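Beta-galacturonidase (Eisenbergiella tayi, PDB 6NCX) probably hydrolyses terminal beta-linked uronic acids as a family 2 glycoside hydrolase, and binds galacturonate in the pocket of its TIM-barrel domain. Local coordinates at residues A79-D84 with L112-D117; G374-C379 with E388-Q393; P431-D436 with H479-E484. All coordinates share one frame; numbering follows the deposited sequence.

Interaction 1 (A79-D84 with L112-D117); sequences ASVLVD and LEVIAD
Leu82 lies across from Glu113 and diagonally from Ile115, and these three residues carry the more open face of an antiparallel ladder. Leu82 and Glu113 form a hydrogen-bonded pair: Leu82 N donates to Glu113 O over 2.7 Å, and Glu113 N returns a bond to Leu82 O at 2.8 Å. Two residues along, Ser80 and Ile115 repeat the exchange, with Ile115 N at 2.8 Å from Ser80 O. Because CG of Leu82 is turned opposite its own carbonyl carbon (chi1 -66°), the isobutyl group leans along the strand, and CD1 comes to 4.1 Å from CG1 of Ile115. The two side chains meet at a slant. Glu113 runs out extended past CG, its OE1 coming to 4.2 Å from Leu82 CD1, while its OE2 is hydrogen-bonded to the hydroxyl of Ser57.

On the reverse face, Leu112 does the corresponding work. Its CD1 reaches two valines of the facing strand, 3.8 Å from CG1 of Val81 and 3.9 Å from CG2 of Val83, and it also overlies Leu82 O. This is an apolar surface, continued by Ala79 and Val114.

Such two-faced pairing is characteristic of a beta-sandwich sheet. Strand 109-117 runs between 78-83 and 55-63, and strand 86-92 continues the sheet beyond 78-83. Phe72 and Leu70 of strand 68-72, from the other sheet, pack onto Val81, Val83, Leu112 and Val114.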
loop_
_atom_site.group_PDB
_atom_site.type_symbol
_atom_site.label_atom_id
_atom_site.label_comp_id
_atom_site.label_asym_id
_atom_site.label_seq_id
_atom_site.Cartn_x
_atom_site.Cartn_y
_atom_site.Cartn_z
ATOM N N ALA C 79 21.295 22.269 24.063
ATOM C CA ALA C 79 22.378 22.870 23.288
ATOM C C ALA C 79 23.523 23.329 24.188
ATOM O O ALA C 79 23.305 23.790 25.315
ATOM C CB ALA C 79 21.879 24.076 22.455
ATOM N N SER C 80 24.746 23.196 23.664
ATOM C CA SER C 80 25.937 23.863 24.188
ATOM C C SER C 80 26.620 24.572 23.026
ATOM O O SER C 80 26.992 23.932 22.037
ATOM C CB SER C 80 26.900 22.875 24.854
ATOM O OG SER C 80 26.253 22.104 25.861
ATOM N N VAL C 81 26.759 25.884 23.127
ATOM C CA VAL C 81 27.339 26.703 22.068
ATOM C C VAL C 81 28.773 27.050 22.450
ATOM O O VAL C 81 29.040 27.460 23.589
ATOM C CB VAL C 81 26.509 27.975 21.844
ATOM C CG1 VAL C 81 27.190 28.912 20.838
ATOM C CG2 VAL C 81 25.086 27.607 21.435
ATOM N N LEU C 82 29.700 26.867 21.514
ATOM C CA LEU C 82 31.104 27.187 21.737
ATOM C C LEU C 82 31.611 28.032 20.583
ATOM O O LEU C 82 31.365 27.707 19.418
ATOM C CB LEU C 82 31.972 25.930 21.871
ATOM C CG LEU C 82 31.770 25.001 23.065
ATOM C CD1 LEU C 82 30.800 23.863 22.714
ATOM C CD2 LEU C 82 33.113 24.462 23.535
ATOM N N VAL C 83 32.325 29.106 20.917
ATOM C CA VAL C 83 32.953 29.993 19.946
ATOM C C VAL C 83 34.449 29.995 20.209
ATOM O O VAL C 83 34.882 30.242 21.341
ATOM C CB VAL C 83 32.373 31.415 20.022
ATOM C CG1 VAL C 83 33.203 32.360 19.166
ATOM C CG2 VAL C 83 30.883 31.403 19.577
ATOM N N ASP C 84 35.230 29.702 19.170
ATOM C CA ASP C 84 36.686 29.565 19.278
ATOM C C ASP C 84 37.070 28.621 20.420
ATOM O O ASP C 84 38.031 28.862 21.158
ATOM C CB ASP C 84 37.376 30.927 19.450
ATOM C CG ASP C 84 37.027 31.929 18.335
ATOM O OD1 ASP C 84 36.857 33.137 18.650
ATOM O OD2 ASP C 84 36.923 31.514 17.151
ATOM N N LEU C 112 32.558 28.320 15.244
ATOM C CA LEU C 112 31.293 28.137 15.945
ATOM C C LEU C 112 30.974 26.648 16.027
ATOM O O LEU C 112 31.109 25.925 15.036
ATOM C CB LEU C 112 30.148 28.888 15.256
ATOM C CG LEU C 112 28.750 28.623 15.851
ATOM C CD1 LEU C 112 28.659 29.088 17.319
ATOM C CD2 LEU C 112 27.619 29.230 15.015
ATOM N N GLU C 113 30.566 26.192 17.208
ATOM C CA GLU C 113 30.214 24.797 17.402
ATOM C C GLU C 113 29.000 24.696 18.309
ATOM O O GLU C 113 28.940 25.359 19.351
ATOM C CB GLU C 113 31.374 23.994 17.998
ATOM C CG GLU C 113 30.997 22.561 18.313
ATOM C CD GLU C 113 32.155 21.752 18.837
ATOM O OE1 GLU C 113 33.053 22.342 19.499
ATOM O OE2 GLU C 113 32.157 20.523 18.582
ATOM N N VAL C 114 28.045 23.862 17.909
ATOM C CA VAL C 114 26.834 23.605 18.678
ATOM C C VAL C 114 26.791 22.111 18.978
ATOM O O VAL C 114 26.742 21.291 18.054
ATOM C CB VAL C 114 25.570 24.056 17.921
ATOM C CG1 VAL C 114 24.304 23.673 18.697
ATOM C CG2 VAL C 114 25.608 25.548 17.635
ATOM N N ILE C 115 26.852 21.751 20.256
ATOM C CA ILE C 115 26.557 20.384 20.670
ATOM C C ILE C 115 25.053 20.326 20.885
ATOM O O ILE C 115 24.525 21.002 21.766
ATOM C CB ILE C 115 27.319 19.972 21.938
ATOM C CG1 ILE C 115 28.794 20.393 21.857
ATOM C CG2 ILE C 115 27.220 18.454 22.158
ATOM C CD1 ILE C 115 29.558 19.734 20.743
ATOM N N ALA C 116 24.353 19.554 20.057
ATOM C CA ALA C 116 22.935 19.298 20.259
ATOM C C ALA C 116 22.771 17.914 20.867
ATOM O O ALA C 116 23.538 16.994 20.562
ATOM C CB ALA C 116 22.149 19.411 18.947
ATOM N N ASP C 117 21.774 17.778 21.739
ATOM C CA ASP C 117 21.539 16.563 22.511
ATOM C C ASP C 117 20.040 16.312 22.584
ATOM O O ASP C 117 19.277 17.227 22.905
ATOM C CB ASP C 117 22.123 16.710 23.917
ATOM C CG ASP C 117 22.039 15.435 24.729
ATOM O OD1 ASP C 117 21.642 14.390 24.178
ATOM O OD2 ASP C 117 22.387 15.481 25.926
#

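Interaction 2 (G374-C379 with E388-Q393); sequences GILNEC and ECYSEQ. With ADA (alpha-D-galactopyranuronic acid), chain I.
Leu376 and Tyr390 approach with CA atoms 7.5 Å apart, where a type II turn from Leu376 to Cys379, closed by Cys379 N to Leu376 O, meets the flank of a helix. The tyrosine ring carries the contact. CG of Leu376 lies opposite its carbonyl carbon (chi1 -63°), which brings CD1 over the middle of one ring face, 3.7 Å from the centroid and 12° off the normal, a CH-pi contact, while Leu376 CB reaches Tyr390 CZ. Ile375 CD1 comes obliquely to Tyr390 CD1 at 3.8 Å. The phenol oxygen ends within the turn, 3.0 Å from Leu376 O and 3.4 Å from Cys379 CB. Gln393 meets Leu376 from the opposite direction, Gln393 OE1 3.4 Å from Leu376 CG. With Tyr390 cut back to an alanine, Leu376 CD1 is likely to lose the surface it rests on, opening a gap beneath the turn. At the turn's other side, Asn377 ND2 gives galacturonate O2 a bond of 2.9 Å, and Glu378 OE2 lies 3.0 Å from O1. An Asn-Glu pair just after the fourth barrel strand, here 370-374, is a hallmark of clan A glycoside hydrolases, including family 2.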
loop_
_atom_site.group_PDB
_atom_site.type_symbol
_atom_site.label_atom_id
_atom_site.label_comp_id
_atom_site.label_asym_id
_atom_site.label_seq_id
_atom_site.Cartn_x
_atom_site.Cartn_y
_atom_site.Cartn_z
ATOM N N GLY C 374 -1.956 28.415 25.829
ATOM C CA GLY C 374 -2.285 27.171 26.492
ATOM C C GLY C 374 -1.124 26.700 27.339
ATOM O O GLY C 374 0.015 27.119 27.111
ATOM N N ILE C 375 -1.390 25.857 28.338
ATOM C CA ILE C 375 -0.340 25.300 29.178
ATOM C C ILE C 375 -0.636 23.829 29.426
ATOM O O ILE C 375 -1.782 23.382 29.347
ATOM C CB ILE C 375 -0.171 26.031 30.548
ATOM C CG1 ILE C 375 -1.433 25.923 31.411
ATOM C CG2 ILE C 375 0.248 27.468 30.372
ATOM C CD1 ILE C 375 -1.179 26.287 32.886
ATOM N N LEU C 376 0.433 23.079 29.709
ATOM C CA LEU C 376 0.369 21.782 30.385
ATOM C C LEU C 376 -0.721 20.871 29.808
ATOM O O LEU C 376 -1.605 20.392 30.518
ATOM C CB LEU C 376 0.174 21.982 31.892
ATOM C CG LEU C 376 1.332 22.719 32.577
ATOM C CD1 LEU C 376 1.083 22.939 34.073
ATOM C CD2 LEU C 376 2.652 21.985 32.340
ATOM N N ASN C 377 -0.638 20.634 28.493
ATOM C CA ASN C 377 -1.549 19.697 27.837
ATOM C C ASN C 377 -1.651 18.358 28.569
ATOM O O ASN C 377 -0.691 17.574 28.608
ATOM C CB ASN C 377 -1.127 19.441 26.382
ATOM C CG ASN C 377 -1.970 18.353 25.727
ATOM O OD1 ASN C 377 -3.087 18.600 25.240
ATOM N ND2 ASN C 377 -1.454 17.136 25.740
ATOM N N GLU C 378 -2.825 18.097 29.153
ATOM C CA GLU C 378 -3.145 16.817 29.790
ATOM C C GLU C 378 -2.206 16.467 30.948
ATOM O O GLU C 378 -1.946 15.287 31.201
ATOM C CB GLU C 378 -3.147 15.675 28.772
ATOM C CG GLU C 378 -4.293 15.693 27.770
ATOM C CD GLU C 378 -4.550 14.310 27.162
ATOM O OE1 GLU C 378 -3.656 13.435 27.236
ATOM O OE2 GLU C 378 -5.657 14.091 26.631
ATOM N N CYS C 379 -1.711 17.458 31.693
ATOM C CA CYS C 379 -0.928 17.132 32.877
ATOM C C CYS C 379 -1.850 16.904 34.087
ATOM O O CYS C 379 -3.075 16.867 33.960
ATOM C CB CYS C 379 0.137 18.197 33.106
ATOM S SG CYS C 379 1.303 18.226 31.723
ATOM N N GLU C 388 -0.734 23.362 41.950
ATOM C CA GLU C 388 0.277 24.357 42.299
ATOM C C GLU C 388 1.041 24.830 41.060
ATOM O O GLU C 388 1.216 26.036 40.851
ATOM C CB GLU C 388 1.213 23.762 43.358
ATOM C CG GLU C 388 2.411 24.591 43.781
ATOM C CD GLU C 388 3.344 23.799 44.708
ATOM O OE1 GLU C 388 4.494 23.500 44.313
ATOM O OE2 GLU C 388 2.919 23.454 45.829
ATOM N N CYS C 389 1.472 23.895 40.208
ATOM C CA CYS C 389 2.168 24.272 38.977
ATOM C C CYS C 389 1.259 25.044 38.027
ATOM O O CYS C 389 1.683 26.041 37.429
ATOM C CB CYS C 389 2.723 23.030 38.275
ATOM S SG CYS C 389 3.756 21.968 39.313
ATOM N N TYR C 390 0.014 24.585 37.847
ATOM C CA TYR C 390 -0.906 25.283 36.951
ATOM C C TYR C 390 -1.083 26.726 37.391
ATOM O O TYR C 390 -0.946 27.656 36.586
ATOM C CB TYR C 390 -2.266 24.575 36.906
ATOM C CG TYR C 390 -2.360 23.396 35.958
ATOM C CD1 TYR C 390 -3.023 23.511 34.740
ATOM C CD2 TYR C 390 -1.801 22.159 36.288
ATOM C CE1 TYR C 390 -3.123 22.429 33.871
ATOM C CE2 TYR C 390 -1.890 21.068 35.428
ATOM C CZ TYR C 390 -2.556 21.210 34.220
ATOM O OH TYR C 390 -2.656 20.150 33.361
ATOM N N SER C 391 -1.370 26.923 38.682
ATOM C CA SER C 391 -1.520 28.258 39.249
ATOM C C SER C 391 -0.312 29.146 38.932
ATOM O O SER C 391 -0.466 30.271 38.442
ATOM C CB SER C 391 -1.739 28.136 40.758
ATOM O OG SER C 391 -2.100 29.379 41.330
ATOM N N GLU C 392 0.901 28.640 39.186
ATOM C CA GLU C 392 2.109 29.437 38.970
ATOM C C GLU C 392 2.278 29.794 37.502
ATOM O O GLU C 392 2.558 30.949 37.157
ATOM C CB GLU C 392 3.348 28.678 39.451
ATOM C CG GLU C 392 3.329 28.269 40.905
ATOM C CD GLU C 392 4.337 27.177 41.198
ATOM O OE1 GLU C 392 4.656 26.397 40.269
ATOM O OE2 GLU C 392 4.822 27.103 42.349
ATOM N N GLN C 393 2.123 28.802 36.622
ATOM C CA GLN C 393 2.362 29.020 35.201
ATOM C C GLN C 393 1.303 29.925 34.586
ATOM O O GLN C 393 1.621 30.739 33.713
ATOM C CB GLN C 393 2.432 27.678 34.477
ATOM C CG GLN C 393 3.685 26.907 34.837
ATOM C CD GLN C 393 3.785 25.585 34.126
ATOM O OE1 GLN C 393 3.371 25.450 32.969
ATOM N NE2 GLN C 393 4.335 24.593 34.811
HETATM C C1 ADA I . -3.965 13.038 24.030
HETATM C C2 ADA I . -2.694 13.869 23.739
HETATM C C3 ADA I . -2.170 13.787 22.353
HETATM C C4 ADA I . -2.324 12.454 21.708
HETATM C C5 ADA I . -3.731 11.879 21.917
HETATM C C6 ADA I . -3.919 10.479 21.328
HETATM O O1 ADA I . -5.143 13.724 23.672
HETATM O O2 ADA I . -2.928 15.197 24.112
HETATM O O3 ADA I . -0.816 14.181 22.332
HETATM O O4 ADA I . -1.395 11.543 22.245
HETATM O O5 ADA I . -3.997 11.757 23.343
HETATM O O6B ADA I . -3.640 10.218 20.127
HETATM O O6A ADA I . -4.369 9.582 22.084
#

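Interaction 3 (P431-D436 with H479-E484); sequences PKWYHD and HVKWSE. With ADA (alpha-D-galactopyranuronic acid), chain I.
One side of the galacturonate pocket is walled by a loop whose Trp433 is clasped by Lys481 and Trp482 of a second loop. The indole of Trp433 drives its edge into the face of Trp482, a T-shaped pair with planes at 89° and six-membered centroids 4.8 Å apart. CZ2 leads, standing 3.5 Å above the Trp482 ring toward its rim, with CH2 beside it. The same edge of Trp433 also meets backbone: Trp482 N lies in the indole plane, 3.6 Å from CH2. Trp433 reaches this position with its CG trans to the backbone N (chi1 -176°).

Lys481 slides past the indole in the contrary direction, brushing CZ3 with its CB, and its extended chain delivers the ammonium to the far loop. There NZ donates to Trp433 O at 2.9 Å, from a position tilted 31° out of the carbonyl plane, and to Asp436 OD1 at 3.0 Å, approached on the syn side but well out of the carboxylate plane, in a salt bridge. One charge thus ties two points of the 431-436 loop together.

Both loops follow strands of the TIM barrel, 425-428 and 461-466, at the end where the active site of this fold lies. The second ends in a type II turn from Val480 to Ser483, whose OG bonds Val480 O at 2.7 Å and, as N-cap, Tyr486 N of helix 484-499.

Next to Trp433, Tyr434 receives the indole CD1 over its ring centre, 3.5 Å above the plane. Its OH donates to galacturonate O6A at 2.6 Å, the carboxylate oxygen lying at the ring's edge, and also pairs with Lys532. Phe522 of the second subunit makes a cation-pi contact with Lys481, and its carbonyl accepts from Trp482 NE1.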
loop_
_atom_site.group_PDB
_atom_site.type_symbol
_atom_site.label_atom_id
_atom_site.label_comp_id
_atom_site.label_asym_id
_atom_site.label_seq_id
_atom_site.Cartn_x
_atom_site.Cartn_y
_atom_site.Cartn_z
ATOM N N PRO C 431 -14.633 9.938 22.429
ATOM C CA PRO C 431 -15.734 8.990 22.247
ATOM C C PRO C 431 -15.789 8.577 20.785
ATOM O O PRO C 431 -15.559 9.395 19.883
ATOM C CB PRO C 431 -16.970 9.797 22.660
ATOM C CG PRO C 431 -16.631 11.181 22.198
ATOM C CD PRO C 431 -15.138 11.331 22.477
ATOM N N LYS C 432 -16.059 7.290 20.566
ATOM C CA LYS C 432 -16.050 6.571 19.294
ATOM C C LYS C 432 -14.643 6.154 18.862
ATOM O O LYS C 432 -14.520 5.359 17.930
ATOM C CB LYS C 432 -16.711 7.344 18.134
ATOM C CG LYS C 432 -18.196 7.600 18.335
ATOM C CD LYS C 432 -18.830 6.512 19.181
ATOM C CE LYS C 432 -19.511 5.461 18.358
ATOM N NZ LYS C 432 -20.984 5.441 18.648
ATOM N N TRP C 433 -13.579 6.652 19.490
ATOM C CA TRP C 433 -12.292 6.034 19.222
ATOM C C TRP C 433 -11.881 5.178 20.415
ATOM O O TRP C 433 -11.905 3.943 20.327
ATOM C CB TRP C 433 -11.220 7.069 18.878
ATOM C CG TRP C 433 -9.917 6.398 18.512
ATOM C CD1 TRP C 433 -8.710 6.513 19.165
ATOM C CD2 TRP C 433 -9.704 5.470 17.434
ATOM N NE1 TRP C 433 -7.762 5.733 18.537
ATOM C CE2 TRP C 433 -8.343 5.079 17.480
ATOM C CE3 TRP C 433 -10.529 4.942 16.425
ATOM C CZ2 TRP C 433 -7.789 4.194 16.561
ATOM C CZ3 TRP C 433 -9.975 4.047 15.503
ATOM C CH2 TRP C 433 -8.617 3.692 15.576
ATOM N N TYR C 434 -11.525 5.810 21.539
ATOM C CA TYR C 434 -11.104 5.038 22.707
ATOM C C TYR C 434 -12.278 4.490 23.525
ATOM O O TYR C 434 -12.112 3.483 24.218
ATOM C CB TYR C 434 -10.208 5.891 23.612
ATOM C CG TYR C 434 -8.834 6.219 23.058
ATOM C CD1 TYR C 434 -8.006 5.224 22.553
ATOM C CD2 TYR C 434 -8.355 7.543 23.077
ATOM C CE1 TYR C 434 -6.748 5.523 22.059
ATOM C CE2 TYR C 434 -7.106 7.861 22.590
ATOM C CZ TYR C 434 -6.305 6.851 22.076
ATOM O OH TYR C 434 -5.058 7.172 21.591
ATOM N N HIS C 435 -13.452 5.141 23.488
ATOM C CA HIS C 435 -14.640 4.719 24.231
ATOM C C HIS C 435 -15.810 4.584 23.272
ATOM O O HIS C 435 -15.973 5.405 22.360
ATOM C CB HIS C 435 -15.036 5.722 25.341
ATOM C CG HIS C 435 -13.885 6.196 26.170
ATOM N ND1 HIS C 435 -13.260 7.405 25.948
ATOM C CD2 HIS C 435 -13.243 5.626 27.218
ATOM C CE1 HIS C 435 -12.277 7.557 26.821
ATOM N NE2 HIS C 435 -12.248 6.493 27.605
ATOM N N ASP C 436 -16.645 3.572 23.492
ATOM C CA ASP C 436 -17.777 3.344 22.593
ATOM C C ASP C 436 -19.059 3.995 23.087
ATOM O O ASP C 436 -20.140 3.410 23.007
ATOM C CB ASP C 436 -17.974 1.853 22.364
ATOM C CG ASP C 436 -17.471 1.406 20.995
ATOM O OD1 ASP C 436 -16.671 2.147 20.364
ATOM O OD2 ASP C 436 -17.891 0.316 20.543
ATOM N N HIS C 479 -15.548 -2.099 8.044
ATOM C CA HIS C 479 -15.448 -0.806 8.738
ATOM C C HIS C 479 -14.813 -0.920 10.130
ATOM O O HIS C 479 -15.168 -0.167 11.035
ATOM C CB HIS C 479 -16.824 -0.128 8.858
ATOM C CG HIS C 479 -17.436 0.262 7.546
ATOM N ND1 HIS C 479 -16.829 0.021 6.331
ATOM C CD2 HIS C 479 -18.602 0.890 7.262
ATOM C CE1 HIS C 479 -17.594 0.477 5.357
ATOM N NE2 HIS C 479 -18.676 1.011 5.895
ATOM N N VAL C 480 -13.884 -1.859 10.333
ATOM C CA VAL C 480 -13.276 -2.016 11.659
ATOM C C VAL C 480 -12.443 -0.779 12.010
ATOM O O VAL C 480 -12.087 0.043 11.153
ATOM C CB VAL C 480 -12.426 -3.300 11.746
ATOM C CG1 VAL C 480 -13.258 -4.500 11.481
ATOM C CG2 VAL C 480 -11.294 -3.269 10.766
ATOM N N LYS C 481 -12.128 -0.643 13.297
ATOM C CA LYS C 481 -11.269 0.447 13.732
ATOM C C LYS C 481 -9.877 0.302 13.119
ATOM O O LYS C 481 -9.384 -0.811 12.914
ATOM C CB LYS C 481 -11.211 0.485 15.259
ATOM C CG LYS C 481 -12.528 0.968 15.868
ATOM C CD LYS C 481 -12.491 1.154 17.385
ATOM C CE LYS C 481 -13.860 1.617 17.864
ATOM N NZ LYS C 481 -13.860 2.119 19.237
ATOM N N TRP C 482 -9.263 1.444 12.806
ATOM C CA TRP C 482 -8.030 1.679 12.051
ATOM C C TRP C 482 -8.289 1.690 10.541
ATOM O O TRP C 482 -7.399 2.097 9.786
ATOM C CB TRP C 482 -6.886 0.683 12.352
ATOM C CG TRP C 482 -6.433 0.648 13.788
ATOM C CD1 TRP C 482 -6.663 -0.357 14.691
ATOM C CD2 TRP C 482 -5.662 1.646 14.485
ATOM N NE1 TRP C 482 -6.098 -0.038 15.912
ATOM C CE2 TRP C 482 -5.478 1.184 15.811
ATOM C CE3 TRP C 482 -5.125 2.890 14.126
ATOM C CZ2 TRP C 482 -4.770 1.926 16.776
ATOM C CZ3 TRP C 482 -4.426 3.620 15.085
ATOM C CH2 TRP C 482 -4.259 3.134 16.394
ATOM N N SER C 483 -9.461 1.257 10.071
ATOM C CA SER C 483 -9.782 1.391 8.658
ATOM C C SER C 483 -10.199 2.828 8.355
ATOM O O SER C 483 -10.775 3.524 9.202
ATOM C CB SER C 483 -10.896 0.425 8.239
ATOM O OG SER C 483 -12.175 0.945 8.573
ATOM N N GLU C 484 -9.884 3.266 7.133
ATOM C CA GLU C 484 -10.277 4.598 6.684
ATOM C C GLU C 484 -11.787 4.798 6.779
ATOM O O GLU C 484 -12.252 5.867 7.204
ATOM C CB GLU C 484 -9.772 4.831 5.250
ATOM C CG GLU C 484 -8.271 5.158 5.207
ATOM C CD GLU C 484 -7.801 5.760 3.882
ATOM O OE1 GLU C 484 -8.325 6.826 3.472
ATOM O OE2 GLU C 484 -6.895 5.163 3.256
HETATM C C1 ADA I . -3.965 13.038 24.030
HETATM C C2 ADA I . -2.694 13.869 23.739
HETATM C C3 ADA I . -2.170 13.787 22.353
HETATM C C4 ADA I . -2.324 12.454 21.708
HETATM C C5 ADA I . -3.731 11.879 21.917
HETATM C C6 ADA I . -3.919 10.479 21.328
HETATM O O1 ADA I . -5.143 13.724 23.672
HETATM O O2 ADA I . -2.928 15.197 24.112
HETATM O O3 ADA I . -0.816 14.181 22.332
HETATM O O4 ADA I . -1.395 11.543 22.245
HETATM O O5 ADA I . -3.997 11.757 23.343
HETATM O O6B ADA I . -3.640 10.218 20.127
HETATM O O6A ADA I . -4.369 9.582 22.084
#

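The three contacts follow one another along the chain without overlap. Interaction 1 belongs to the N-terminal beta-sandwich, with its centre about 31 Å from that of interaction 2 and about 46 Å from that of interaction 3; it lies away from the sugar. Interactions 2 and 3 share the TIM barrel: one joins the loop after strand 370-374 to helix 384-400, the other joins loops after strands 425-428 and 461-466. Their centres are about 30 Å apart, their nearest atoms about 8 Å. Both hold residues that touch the same galacturonate, at O2 and at the carboxylate respectively, and interaction 3 also meets a second subunit, so pocket and assembly adjoin there.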